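Side-chain contact in protein SOSEKI 4 (Arabidopsis thaliana, PDB 6RSN), which polymerises through its DIX-like domain into filaments needed for its polar localization, interprets cell polarity cues and can influence the orientation of plant cell division: residues N41-N44 with D45-N49. The protein carries 1 engineered substitution. Residues are numbered along the deposited sequence; the frame is centred on the assembly and turned at random.
Sequences NRLN and DLRGN. With SO4 (sulfate ion), chain B.
Leu43 O accepts the amide of Arg47 at 2.7 Å from Arg47 N, fairly straight at 158°, in the last turn of helix 36-47, which packs against strand 22-27 in the ubiquitin-like fold of this DIX-like oligomerization domain. One residue earlier, Leu46 N reaches Arg42 O at 3.0 Å, and the two side chains meet as well. The first torsion of Arg42 (chi1 176°) sets CG beside the carbonyl carbon, and a bend at chi2 carries the guanidinium across Leu46, whose methyl CD2 lies over one face, displaced toward the rim, 3.7 Å from Arg42 NH1. Arg42 NE is hydrogen-bonded to the carbonyl of Glu25, which probably limits how the flat group can turn, and Leu46 itself touches Ile24.

At the C-terminal end, Gly48 N gives Asn44 O a weak bond of 3.0 Å before the chain turns off with positive phi, at backbone angles that call for glycine. Arg47 leads away from the helix: its NH2 bonds to Tyr10 OH and, at 2.9 Å, to O3 of a sulfate probably taken from the crystallisation liquor, which Arg14 also holds. Sulfate aside, two arginines thus tie this helix end to the sheet through Glu25 and Tyr10, while Leu46 gives Arg42 an apolar cover from within the helix.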
loop_
_atom_site.group_PDB
_atom_site.type_symbol
_atom_site.label_atom_id
_atom_site.label_comp_id
_atom_site.label_asym_id
_atom_site.label_seq_id
_atom_site.Cartn_x
_atom_site.Cartn_y
_atom_site.Cartn_z
ATOM N N ASN A 41 -9.158 0.224 -4.075
ATOM C CA ASN A 41 -10.286 1.004 -4.594
ATOM C C ASN A 41 -9.922 2.453 -4.920
ATOM O O ASN A 41 -10.371 3.036 -5.937
ATOM C CB ASN A 41 -11.461 0.981 -3.603
ATOM C CG ASN A 41 -12.115 -0.381 -3.578
ATOM O OD1 ASN A 41 -12.066 -1.111 -4.569
ATOM N ND2 ASN A 41 -12.732 -0.750 -2.464
ATOM N N ARG A 42 -9.124 3.070 -4.066
ATOM C CA ARG A 42 -8.717 4.450 -4.288
ATOM C C ARG A 42 -7.793 4.518 -5.500
ATOM O O ARG A 42 -7.886 5.446 -6.313
ATOM C CB ARG A 42 -8.013 4.995 -3.039
ATOM C CG ARG A 42 -7.438 6.410 -3.175
ATOM C CD ARG A 42 -8.612 7.283 -3.592
ATOM N NE ARG A 42 -8.253 8.682 -3.347
ATOM C CZ ARG A 42 -8.882 9.708 -3.865
ATOM N NH1 ARG A 42 -9.939 9.520 -4.634
ATOM N NH2 ARG A 42 -8.486 10.946 -3.583
ATOM N N LEU A 43 -6.840 3.573 -5.593
ATOM C CA LEU A 43 -5.975 3.606 -6.786
ATOM C C LEU A 43 -6.785 3.386 -8.065
ATOM O O LEU A 43 -6.474 3.946 -9.127
ATOM C CB LEU A 43 -4.883 2.524 -6.669
ATOM C CG LEU A 43 -3.777 2.884 -5.683
ATOM C CD1 LEU A 43 -2.877 1.672 -5.440
ATOM C CD2 LEU A 43 -2.956 4.083 -6.169
ATOM N N ASN A 44 -7.750 2.470 -8.032
ATOM C CA ASN A 44 -8.593 2.255 -9.208
ATOM C C ASN A 44 -9.239 3.566 -9.627
ATOM O O ASN A 44 -9.346 3.842 -10.839
ATOM C CB ASN A 44 -9.692 1.211 -8.904
ATOM C CG ASN A 44 -9.108 -0.189 -8.760
ATOM O OD1 ASN A 44 -7.957 -0.462 -9.034
ATOM N ND2 ASN A 44 -9.927 -1.139 -8.326
ATOM N N ASP A 45 -9.709 4.357 -8.634
ATOM C CA ASP A 45 -10.338 5.646 -8.987
ATOM C C ASP A 45 -9.331 6.636 -9.589
ATOM O O ASP A 45 -9.594 7.317 -10.598
ATOM C CB ASP A 45 -11.039 6.230 -7.757
ATOM C CG ASP A 45 -12.334 5.508 -7.409
ATOM O OD1 ASP A 45 -12.882 4.758 -8.282
ATOM O OD2 ASP A 45 -12.829 5.736 -6.288
ATOM N N LEU A 46 -8.165 6.744 -8.992
ATOM C CA LEU A 46 -7.195 7.719 -9.438
ATOM C C LEU A 46 -6.448 7.337 -10.715
ATOM O O LEU A 46 -6.218 8.196 -11.598
ATOM C CB LEU A 46 -6.165 7.943 -8.348
ATOM C CG LEU A 46 -6.707 8.512 -7.056
ATOM C CD1 LEU A 46 -5.507 8.711 -6.147
ATOM C CD2 LEU A 46 -7.434 9.830 -7.291
ATOM N N ARG A 47 -6.031 6.074 -10.776
ATOM C CA ARG A 47 -5.065 5.616 -11.773
ATOM C C ARG A 47 -5.673 4.641 -12.793
ATOM O O ARG A 47 -4.922 4.271 -13.695
ATOM C CB ARG A 47 -3.943 4.886 -11.034
ATOM C CG ARG A 47 -3.131 5.826 -10.139
ATOM C CD ARG A 47 -2.245 6.725 -10.983
ATOM N NE ARG A 47 -1.019 6.574 -10.170
ATOM C CZ ARG A 47 0.151 5.947 -10.438
ATOM N NH1 ARG A 47 0.409 5.396 -11.609
ATOM N NH2 ARG A 47 1.104 5.934 -9.503
ATOM N N GLY A 48 -6.920 4.229 -12.617
ATOM C CA GLY A 48 -7.593 3.317 -13.535
ATOM C C GLY A 48 -7.520 1.894 -12.968
ATOM O O GLY A 48 -6.576 1.537 -12.252
ATOM N N ASN A 49 -8.509 1.082 -13.370
ATOM C CA ASN A 49 -8.515 -0.291 -12.868
ATOM C C ASN A 49 -7.297 -1.104 -13.283
ATOM O O ASN A 49 -6.945 -2.081 -12.611
ATOM C CB ASN A 49 -9.740 -1.046 -13.398
ATOM C CG ASN A 49 -10.995 -0.623 -12.663
ATOM O OD1 ASN A 49 -12.020 -0.293 -13.254
ATOM N ND2 ASN A 49 -10.928 -0.650 -11.359
HETATM S S SO4 B . 3.989 5.828 -12.098
HETATM O O1 SO4 B . 3.498 4.871 -13.059
HETATM O O2 SO4 B . 3.426 7.121 -12.361
HETATM O O3 SO4 B . 3.610 5.412 -10.771
HETATM O O4 SO4 B . 5.422 5.908 -12.195
#